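Side-chain contacts in quinoline 2-oxidoreductase small subunit (Pseudomonas putida, PDB 1T3Q), which carries the two [2Fe-2S] clusters of a molybdenum hydroxylase and probably relays electrons from the molybdenum site to FAD: residues Asp33-Arg36 and Glu37-Leu41; Thr57-Asp61 and Gly62-Arg66; Cys68-Leu71 and Ala72-Glu76; Arg143-Tyr147 and Glu148-Asp152. All coordinates share one frame; numbering follows the deposited sequence.

Overall arrangement
From the N terminus, contact 1 (33-41) ends helix 31-39, contact 2 (57-66) is the hairpin of strands 57-60 and 63-66, and contact 3 (68-76) is the following loop, which leads to strand 79-81. All three belong to the first cluster-binding region and come in series, without nesting or crossing. Contact 1 nevertheless touches both others: L35 CD1 packs on I58 CD1 at 3.8 Å and A34 CB on A72 CB at 3.5 Å. Contact 4 (143-152) caps helix 148-154 in the second cluster-binding region; its centre lies about 22 Å from that of contact 2 and about 30 Å from that of contact 3.

Contact 1 (Asp33-Arg36 and Glu37-Leu41); sequences DALR and EVVGL
The carbonyl oxygen A34 O is gripped by two backbone donors from the next turn. V39 N stands nearly along the C=O axis at 2.9 Å, whereas V38 N, at 2.8 Å, is tilted 31° from the carbonyl plane. The added bond from V39 N, five residues on, marks the wider, pi-type turn where helix 31-39 ends. L35 O then takes L41 N at 2.8 Å, and between them G40 leaves helical geometry with a positive phi of 87°, at which a beta carbon would press on the preceding carbonyl oxygen.

The charged ends of D33, R36 and E37 meet through water, while the backbone joins D33 O to E37 N directly at 2.7 Å. Water 1 is in the guanidinium plane of R36, 2.9 Å from its NE. It donates to D33 OD2 and to E37 OE1, each 2.8 Å away, although more acceptors compete for it than it has protons. Water 2 joins D33 OD1 to E37 OE2. The chain of E37, extended beyond CG, carries its carboxylate out to both waters.

D33 OD1 is also paired with K2 of the medium subunit, and R36 NH2 with D36 of the large subunit. With D33 OD2 and E37 OE1 4.2 Å apart, the two carboxylates would probably repel each other; the shared waters, the lysine and the nearby arginine are likely to offset that cost.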
# COMPACT_ATOMS: atom_id res chain seq x y z
N ASP A 33 -3.25 23.23 -1.29
CA ASP A 33 -2.91 22.31 -0.20
C ASP A 33 -4.15 21.82 0.55
O ASP A 33 -4.23 20.65 0.93
CB ASP A 33 -1.95 22.98 0.80
CG ASP A 33 -0.49 22.90 0.38
OD1 ASP A 33 0.37 23.49 1.07
OD2 ASP A 33 -0.18 22.24 -0.64
N ALA A 34 -5.12 22.70 0.78
CA ALA A 34 -6.33 22.30 1.50
C ALA A 34 -7.11 21.24 0.72
O ALA A 34 -7.54 20.23 1.29
CB ALA A 34 -7.21 23.51 1.79
N LEU A 35 -7.29 21.48 -0.57
CA LEU A 35 -8.01 20.52 -1.41
C LEU A 35 -7.30 19.17 -1.36
O LEU A 35 -7.91 18.13 -1.15
CB LEU A 35 -8.08 21.02 -2.86
CG LEU A 35 -8.99 22.22 -3.13
CD1 LEU A 35 -8.77 22.74 -4.54
CD2 LEU A 35 -10.45 21.80 -2.93
N ARG A 36 -5.98 19.21 -1.54
CA ARG A 36 -5.18 17.99 -1.56
C ARG A 36 -5.08 17.26 -0.23
O ARG A 36 -5.38 16.07 -0.14
CB ARG A 36 -3.76 18.31 -2.05
CG ARG A 36 -3.68 18.87 -3.46
CD ARG A 36 -2.25 19.33 -3.76
NE ARG A 36 -1.29 18.30 -3.36
CZ ARG A 36 -1.08 17.17 -4.02
NH1 ARG A 36 -1.77 16.90 -5.13
NH2 ARG A 36 -0.22 16.27 -3.56
N GLU A 37 -4.65 17.98 0.81
CA GLU A 37 -4.43 17.39 2.12
C GLU A 37 -5.58 17.37 3.13
O GLU A 37 -5.66 16.47 3.96
CB GLU A 37 -3.18 18.05 2.73
CG GLU A 37 -1.95 17.85 1.84
CD GLU A 37 -0.77 18.76 2.19
OE1 GLU A 37 0.28 18.63 1.53
OE2 GLU A 37 -0.90 19.62 3.09
N VAL A 38 -6.47 18.35 3.07
CA VAL A 38 -7.58 18.37 4.02
C VAL A 38 -8.82 17.70 3.43
O VAL A 38 -9.45 16.87 4.09
CB VAL A 38 -7.93 19.80 4.45
CG1 VAL A 38 -9.13 19.78 5.40
CG2 VAL A 38 -6.73 20.44 5.15
N VAL A 39 -9.18 18.06 2.21
CA VAL A 39 -10.35 17.48 1.56
C VAL A 39 -10.03 16.11 0.95
O VAL A 39 -10.91 15.26 0.81
CB VAL A 39 -10.89 18.43 0.46
CG1 VAL A 39 -12.22 17.90 -0.07
CG2 VAL A 39 -11.07 19.83 1.02
N GLY A 40 -8.77 15.90 0.59
CA GLY A 40 -8.37 14.62 0.02
C GLY A 40 -8.53 14.48 -1.48
O GLY A 40 -8.66 13.37 -1.99
N LEU A 41 -8.55 15.60 -2.19
CA LEU A 41 -8.68 15.58 -3.64
C LEU A 41 -7.32 15.97 -4.21
O LEU A 41 -7.04 17.15 -4.44
CB LEU A 41 -9.75 16.58 -4.07
CG LEU A 41 -11.16 16.26 -3.56
CD1 LEU A 41 -12.11 17.42 -3.87
CD2 LEU A 41 -11.66 14.97 -4.20
O HOH W 1 0.10 19.51 -1.09
O HOH W 2 0.78 21.90 3.36
O HOH W 3 -0.44 16.68 -0.57

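Contact 2 (Thr57-Asp61 and Gly62-Arg66); sequences TILID and GAPMR
Strands 57-60 and 63-66 form an antiparallel hairpin closed by a type I' turn from I60 to A63, their axes at 133°, with I58-M65 and I60-A63 as the hydrogen-bonded pairs. The I60 N to A63 O bond, 2.8 Å long, is the shortest of the four.

Side chains alternate between the two faces. T57, L59, P64 and R66 share one: the methyl T57 CG2 lies beside P64 CB at 3.9 Å, and L59 CD2 reaches P64 CD at 3.8 Å. The first torsion of T57 (-57°) sends its hydroxyl, beside the backbone N, to R66 NH2, which donates a weak bond of 2.9 Å; T57 OG1 also bonds to G54 O. A valine at T57 would probably cost R66 NH2 this partner and leave G54 O without its hydroxyl mate. On the other face M65 crosses I60 at about a right angle, its SD 3.8 Å from I60 CB.

R66, whose guanidinium also bonds to G51 O and G139 O, belongs to the pocket of the first cluster. Helix 111-124 packs on T57, L59 and P64, helix 31-39 on I58 and I60, and strand 79-81 pairs with strand 57-60 through L59 and E81.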
# COMPACT_ATOMS: atom_id res chain seq x y z
N THR A 57 -4.42 25.15 -11.35
CA THR A 57 -5.59 25.87 -11.84
C THR A 57 -6.88 25.09 -11.66
O THR A 57 -6.98 23.93 -12.06
CB THR A 57 -5.42 26.23 -13.33
OG1 THR A 57 -4.23 27.01 -13.50
CG2 THR A 57 -6.62 27.06 -13.83
N ILE A 58 -7.87 25.73 -11.03
CA ILE A 58 -9.18 25.11 -10.81
C ILE A 58 -10.23 26.15 -11.15
O ILE A 58 -9.91 27.30 -11.45
CB ILE A 58 -9.37 24.68 -9.34
CG1 ILE A 58 -9.24 25.90 -8.41
CG2 ILE A 58 -8.36 23.60 -8.97
CD1 ILE A 58 -9.50 25.59 -6.95
N LEU A 59 -11.50 25.77 -11.13
CA LEU A 59 -12.55 26.73 -11.42
C LEU A 59 -13.27 27.10 -10.13
O LEU A 59 -13.69 26.22 -9.37
CB LEU A 59 -13.57 26.15 -12.42
CG LEU A 59 -13.06 25.73 -13.80
CD1 LEU A 59 -14.22 25.18 -14.63
CD2 LEU A 59 -12.42 26.91 -14.50
N ILE A 60 -13.36 28.39 -9.87
CA ILE A 60 -14.05 28.89 -8.69
C ILE A 60 -15.19 29.76 -9.22
O ILE A 60 -14.97 30.78 -9.88
CB ILE A 60 -13.10 29.71 -7.79
CG1 ILE A 60 -12.00 28.78 -7.25
CG2 ILE A 60 -13.87 30.33 -6.63
CD1 ILE A 60 -11.07 29.42 -6.24
N ASP A 61 -16.41 29.31 -8.96
CA ASP A 61 -17.61 29.99 -9.44
C ASP A 61 -17.52 30.12 -10.95
O ASP A 61 -17.84 31.15 -11.53
CB ASP A 61 -17.76 31.36 -8.78
CG ASP A 61 -17.93 31.26 -7.28
OD1 ASP A 61 -18.60 30.30 -6.82
OD2 ASP A 61 -17.41 32.13 -6.56
N GLY A 62 -17.04 29.04 -11.58
CA GLY A 62 -16.91 28.99 -13.02
C GLY A 62 -15.70 29.65 -13.65
O GLY A 62 -15.49 29.52 -14.86
N ALA A 63 -14.88 30.33 -12.85
CA ALA A 63 -13.71 31.02 -13.39
C ALA A 63 -12.38 30.39 -12.97
O ALA A 63 -12.17 30.07 -11.81
CB ALA A 63 -13.74 32.48 -12.98
N PRO A 64 -11.46 30.22 -13.93
CA PRO A 64 -10.17 29.64 -13.58
C PRO A 64 -9.34 30.54 -12.66
O PRO A 64 -9.23 31.75 -12.89
CB PRO A 64 -9.51 29.40 -14.94
CG PRO A 64 -10.12 30.47 -15.80
CD PRO A 64 -11.57 30.46 -15.38
N MET A 65 -8.77 29.95 -11.62
CA MET A 65 -7.95 30.67 -10.66
C MET A 65 -6.81 29.79 -10.16
O MET A 65 -6.94 28.56 -10.16
CB MET A 65 -8.78 31.10 -9.44
CG MET A 65 -9.86 32.11 -9.74
SD MET A 65 -10.73 32.62 -8.24
CE MET A 65 -12.06 33.62 -8.98
N ARG A 66 -5.72 30.40 -9.74
CA ARG A 66 -4.59 29.65 -9.20
C ARG A 66 -4.93 29.31 -7.76
O ARG A 66 -5.06 30.21 -6.93
CB ARG A 66 -3.31 30.49 -9.23
CG ARG A 66 -2.89 31.00 -10.60
CD ARG A 66 -2.64 29.87 -11.60
NE ARG A 66 -1.72 30.32 -12.64
CZ ARG A 66 -1.85 30.09 -13.94
NH1 ARG A 66 -0.93 30.56 -14.78
NH2 ARG A 66 -2.88 29.40 -14.41

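Contact 3 (Cys68-Leu71 and Ala72-Glu76). With FES (Fe2/s2 (inorganic) cluster), chain H.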
# COMPACT_ATOMS: atom_id res chain seq x y z
N CYS A 68 -3.02 27.89 -5.66
CA CYS A 68 -1.86 28.07 -4.80
C CYS A 68 -1.77 29.53 -4.36
O CYS A 68 -1.06 29.87 -3.40
CB CYS A 68 -0.57 27.67 -5.52
SG CYS A 68 -0.04 28.80 -6.81
N LEU A 69 -2.48 30.41 -5.07
CA LEU A 69 -2.50 31.83 -4.75
C LEU A 69 -3.86 32.27 -4.21
O LEU A 69 -4.24 33.44 -4.31
CB LEU A 69 -2.11 32.67 -5.96
CG LEU A 69 -0.69 32.46 -6.50
CD1 LEU A 69 -0.37 33.57 -7.47
CD2 LEU A 69 0.34 32.46 -5.36
N THR A 70 -4.60 31.31 -3.66
CA THR A 70 -5.90 31.56 -3.06
C THR A 70 -5.82 30.95 -1.67
O THR A 70 -5.46 29.78 -1.54
CB THR A 70 -7.05 30.86 -3.83
OG1 THR A 70 -7.09 31.33 -5.18
CG2 THR A 70 -8.39 31.15 -3.15
N LEU A 71 -6.12 31.71 -0.62
CA LEU A 71 -6.07 31.12 0.71
C LEU A 71 -7.22 30.13 0.79
O LEU A 71 -8.29 30.35 0.22
CB LEU A 71 -6.25 32.19 1.80
CG LEU A 71 -5.24 33.34 1.92
CD1 LEU A 71 -5.62 34.22 3.10
CD2 LEU A 71 -3.83 32.79 2.11
N ALA A 72 -7.01 29.02 1.50
CA ALA A 72 -8.07 28.04 1.64
C ALA A 72 -9.28 28.72 2.27
O ALA A 72 -10.42 28.43 1.91
CB ALA A 72 -7.60 26.87 2.50
N VAL A 73 -9.05 29.63 3.21
CA VAL A 73 -10.16 30.31 3.86
C VAL A 73 -10.94 31.22 2.90
O VAL A 73 -12.08 31.59 3.18
CB VAL A 73 -9.71 31.14 5.10
CG1 VAL A 73 -9.16 30.21 6.16
CG2 VAL A 73 -8.68 32.19 4.71
N GLN A 74 -10.34 31.56 1.76
CA GLN A 74 -11.03 32.40 0.79
C GLN A 74 -11.99 31.59 -0.08
O GLN A 74 -12.61 32.12 -0.99
CB GLN A 74 -10.03 33.15 -0.08
CG GLN A 74 -9.28 34.23 0.69
CD GLN A 74 -8.23 34.94 -0.14
OE1 GLN A 74 -7.35 34.30 -0.72
NE2 GLN A 74 -8.31 36.26 -0.19
N ALA A 75 -12.11 30.29 0.22
CA ALA A 75 -13.01 29.44 -0.55
C ALA A 75 -14.42 29.55 0.03
O ALA A 75 -15.39 29.07 -0.57
CB ALA A 75 -12.54 27.99 -0.49
N GLU A 76 -14.53 30.18 1.19
CA GLU A 76 -15.82 30.35 1.86
C GLU A 76 -16.88 30.90 0.92
O GLU A 76 -16.69 31.93 0.27
CB GLU A 76 -15.68 31.28 3.06
CG GLU A 76 -17.01 31.61 3.76
CD GLU A 76 -17.58 30.42 4.52
OE1 GLU A 76 -18.81 30.39 4.75
OE2 GLU A 76 -16.80 29.52 4.90
FE1 FES H . 2.15 26.76 -10.16
FE2 FES H . -0.09 27.29 -8.71
S1 FES H . 0.47 28.30 -10.52
S2 FES H . 1.47 25.65 -8.35
O HOH W 4 -5.70 35.27 -2.71
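The flat group here is the side-chain amide of Q74, and L71 N meets it in its own plane, on a lone pair of OE1, at 2.9 Å. The C=O...N angle is 139° and the N-H points well at the oxygen (162°). L71 CB is also close to Q74 OE1, at 3.5 Å. The opposite end of the amide, NE2, bonds to D52 of the medium subunit, so the two partners fix which way the group is turned. Q74 gets there with a chain extended beyond CG.

In return Q74 N donates to L71 O at 2.8 Å. Water 4 connects Q74 OE1 with L69 O, 2.8 Å from each, although it has more acceptors in reach than protons. An alanine in place of Q74 would probably leave L71 N without its in-plane acceptor and D52 of the medium subunit without its amide donor.

The apolar parts are modest: L71 CB lies alongside V73 CG2 at 3.8 Å, and T70 CG2 is 4.0 Å from Q74 CB.

Q74 OE1 thus receives L71 N at the start of the 3-10 segment 72-75, so that a side chain from within the segment holds the residue just ahead of it. Upstream, C68 SG binds FE2 of the first cluster at 2.4 Å, sharing that iron with C56. L69 lines the FAD pocket. With C48, C53 and C56 ahead of it, C68 completes the four-cysteine pattern of plant-type ferredoxin domains.

Contact 4 (Arg143-Tyr147 and Glu148-Asp152). With FES (Fe2/s2 (inorganic) cluster), chain G; MCN (pterin cytosine dinucleotide), chain N.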
# COMPACT_ATOMS: atom_id res chain seq x y z
N ARG A 143 5.91 20.50 -19.76
CA ARG A 143 7.31 20.22 -20.08
C ARG A 143 7.48 18.97 -20.94
O ARG A 143 8.58 18.70 -21.44
CB ARG A 143 8.10 20.04 -18.77
CG ARG A 143 9.60 19.91 -18.94
CD ARG A 143 10.17 21.11 -19.67
NE ARG A 143 11.50 21.47 -19.19
CZ ARG A 143 12.25 22.44 -19.70
NH1 ARG A 143 13.44 22.71 -19.18
NH2 ARG A 143 11.82 23.14 -20.74
N CYS A 144 6.40 18.22 -21.13
CA CYS A 144 6.44 16.97 -21.89
C CYS A 144 6.01 16.93 -23.35
O CYS A 144 6.69 16.33 -24.18
CB CYS A 144 5.56 15.91 -21.21
SG CYS A 144 5.98 15.39 -19.56
N THR A 145 4.87 17.55 -23.63
CA THR A 145 4.24 17.46 -24.95
C THR A 145 4.57 18.36 -26.12
O THR A 145 4.34 17.97 -27.27
CB THR A 145 2.70 17.51 -24.78
OG1 THR A 145 2.31 18.85 -24.46
CG2 THR A 145 2.26 16.60 -23.67
N GLY A 146 5.09 19.56 -25.87
CA GLY A 146 5.35 20.45 -26.98
C GLY A 146 4.08 21.20 -27.38
O GLY A 146 4.05 21.89 -28.39
N TYR A 147 3.03 21.02 -26.58
CA TYR A 147 1.74 21.71 -26.76
C TYR A 147 0.85 21.46 -27.97
O TYR A 147 -0.37 21.59 -27.87
CB TYR A 147 1.94 23.22 -26.68
CG TYR A 147 2.57 23.71 -25.40
CD1 TYR A 147 1.87 23.69 -24.20
CD2 TYR A 147 3.87 24.20 -25.40
CE1 TYR A 147 2.45 24.16 -23.02
CE2 TYR A 147 4.46 24.67 -24.23
CZ TYR A 147 3.75 24.65 -23.05
OH TYR A 147 4.32 25.15 -21.90
N GLU A 148 1.43 21.12 -29.12
CA GLU A 148 0.61 20.95 -30.31
C GLU A 148 -0.61 20.04 -30.15
O GLU A 148 -1.71 20.39 -30.58
CB GLU A 148 1.44 20.47 -31.51
CG GLU A 148 0.59 20.36 -32.77
CD GLU A 148 1.39 20.07 -34.02
OE1 GLU A 148 0.76 19.79 -35.07
OE2 GLU A 148 2.63 20.13 -33.97
N THR A 149 -0.43 18.89 -29.51
CA THR A 149 -1.54 17.96 -29.35
C THR A 149 -2.61 18.43 -28.37
O THR A 149 -3.75 17.96 -28.42
CB THR A 149 -1.04 16.56 -28.96
OG1 THR A 149 -0.14 16.65 -27.84
CG2 THR A 149 -0.32 15.91 -30.14
N ILE A 150 -2.26 19.34 -27.46
CA ILE A 150 -3.24 19.88 -26.52
C ILE A 150 -4.12 20.84 -27.33
O ILE A 150 -5.35 20.89 -27.13
CB ILE A 150 -2.55 20.65 -25.37
CG1 ILE A 150 -1.81 19.67 -24.46
CG2 ILE A 150 -3.59 21.43 -24.56
CD1 ILE A 150 -0.96 20.34 -23.38
N ILE A 151 -3.51 21.57 -28.25
CA ILE A 151 -4.25 22.50 -29.10
C ILE A 151 -5.18 21.65 -29.98
O ILE A 151 -6.35 21.99 -30.18
CB ILE A 151 -3.31 23.33 -30.01
CG1 ILE A 151 -2.25 24.05 -29.17
CG2 ILE A 151 -4.11 24.36 -30.81
CD1 ILE A 151 -2.80 24.99 -28.11
N ASP A 152 -4.65 20.54 -30.48
CA ASP A 152 -5.43 19.63 -31.32
C ASP A 152 -6.65 19.11 -30.55
O ASP A 152 -7.76 19.09 -31.07
CB ASP A 152 -4.60 18.41 -31.73
CG ASP A 152 -3.45 18.75 -32.65
OD1 ASP A 152 -2.58 17.87 -32.84
OD2 ASP A 152 -3.40 19.88 -33.19
FE1 FES G . 4.05 16.31 -18.37
FE2 FES G . 2.42 18.25 -19.33
S1 FES G . 2.14 16.11 -19.64
S2 FES G . 4.13 18.45 -17.93
N1 MCN N . 9.19 4.41 -28.44
C2 MCN N . 8.44 3.67 -29.41
N3 MCN N . 9.23 3.10 -30.40
C4 MCN N . 10.61 3.20 -30.51
C5 MCN N . 11.33 3.98 -29.50
C6 MCN N . 10.63 4.58 -28.48
O2 MCN N . 7.23 3.60 -29.35
N4 MCN N . 11.26 2.60 -31.49
C1' MCN N . 8.34 5.05 -27.28
C2D MCN N . 8.37 4.14 -25.97
O2' MCN N . 7.08 4.23 -25.27
C3' MCN N . 9.55 4.69 -25.20
C4D MCN N . 9.51 6.18 -25.45
O4D MCN N . 8.84 6.32 -26.80
O3' MCN N . 9.39 4.38 -23.77
C5' MCN N . 10.87 6.92 -25.29
O5' MCN N . 11.78 6.21 -26.08
PA MCN N . 13.14 5.60 -25.56
O1A MCN N . 12.96 4.11 -25.57
O2A MCN N . 14.20 6.27 -26.42
O3A MCN N . 13.58 6.11 -24.08
PB MCN N . 13.04 5.71 -22.63
O1B MCN N . 14.19 5.09 -21.89
O2B MCN N . 11.77 4.91 -22.72
O3B MCN N . 12.65 7.12 -21.98
C10 MCN N . 13.63 7.94 -21.39
C9' MCN N . 13.85 9.06 -22.35
C8' MCN N . 14.87 9.99 -21.65
S8' MCN N . 16.47 9.26 -21.33
C7' MCN N . 14.66 11.26 -21.30
S7' MCN N . 15.85 12.31 -20.47
C6' MCN N . 13.25 11.87 -21.57
C7 MCN N . 12.58 11.18 -22.73
O9' MCN N . 12.54 9.77 -22.53
N5' MCN N . 12.54 11.87 -20.22
C4A MCN N . 11.12 12.05 -20.46
N8' MCN N . 11.16 11.66 -22.88
C4B MCN N . 10.44 12.01 -21.69
N1' MCN N . 9.05 12.18 -21.88
C2' MCN N . 8.35 12.41 -20.75
N2' MCN N . 7.02 12.60 -20.87
N3' MCN N . 8.92 12.44 -19.49
C4' MCN N . 10.33 12.25 -19.22
O4' MCN N . 10.75 12.29 -18.09
O HOH W 5 2.51 16.26 -28.50
O HOH W 6 0.56 18.84 -26.48
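Backbone bonds dominate, gathered on Y147 O at the N-cap of helix 148-154. I151 N reaches it at 3.2 Å with a C=O...N angle of 167°, while I150 N, at 3.0 Å, comes from above the carbonyl plane (55° out of it). A weak bond of 2.8 Å from E148 N to G146 O sits just ahead of them.

Water-mediated bonds join T145 to T149. Water 5 donates to T145 O and to T149 OG1, 2.8 Å from each. Water 6 donates to T149 OG1 at 2.7 Å, hydrogen-bonds to T145 OG1, and weakly accepts from I150 N. T145 holds OG1 between its backbone N and carbonyl carbon (chi1 74°), which lets it bond to water 6. T149 OG1 is also bonded to H103 O.

Van der Waals contact is slight: I150 crosses T145 at about a right angle, its methyl CD1 3.8 Å from the hydroxyl oxygen T145 OG1. The same methyl and Y147 CD1 make a loose apolar pair, oblique to the ring.

Metal and cofactor contacts lie at the start of 143-147. C144 SG binds FE1 of the second cluster at 2.4 Å, C107 holding the same iron, and stands 3.3 Å from N2' of the pterin cytosine dinucleotide. This proximity is consistent with an electron path from the molybdenum cofactor into the cluster.

Interchain bonds add R143 to E693, E148 to R680 and Y147 OH to P714 O, all of the large subunit; Y147 OH also bonds to C142 N. Within the chain, helix 148-154 rests on helix 130-136, where I151 packs against R130, V133 and R134 and D152 forms a salt bridge with R130; I150 meets A104 in a loop.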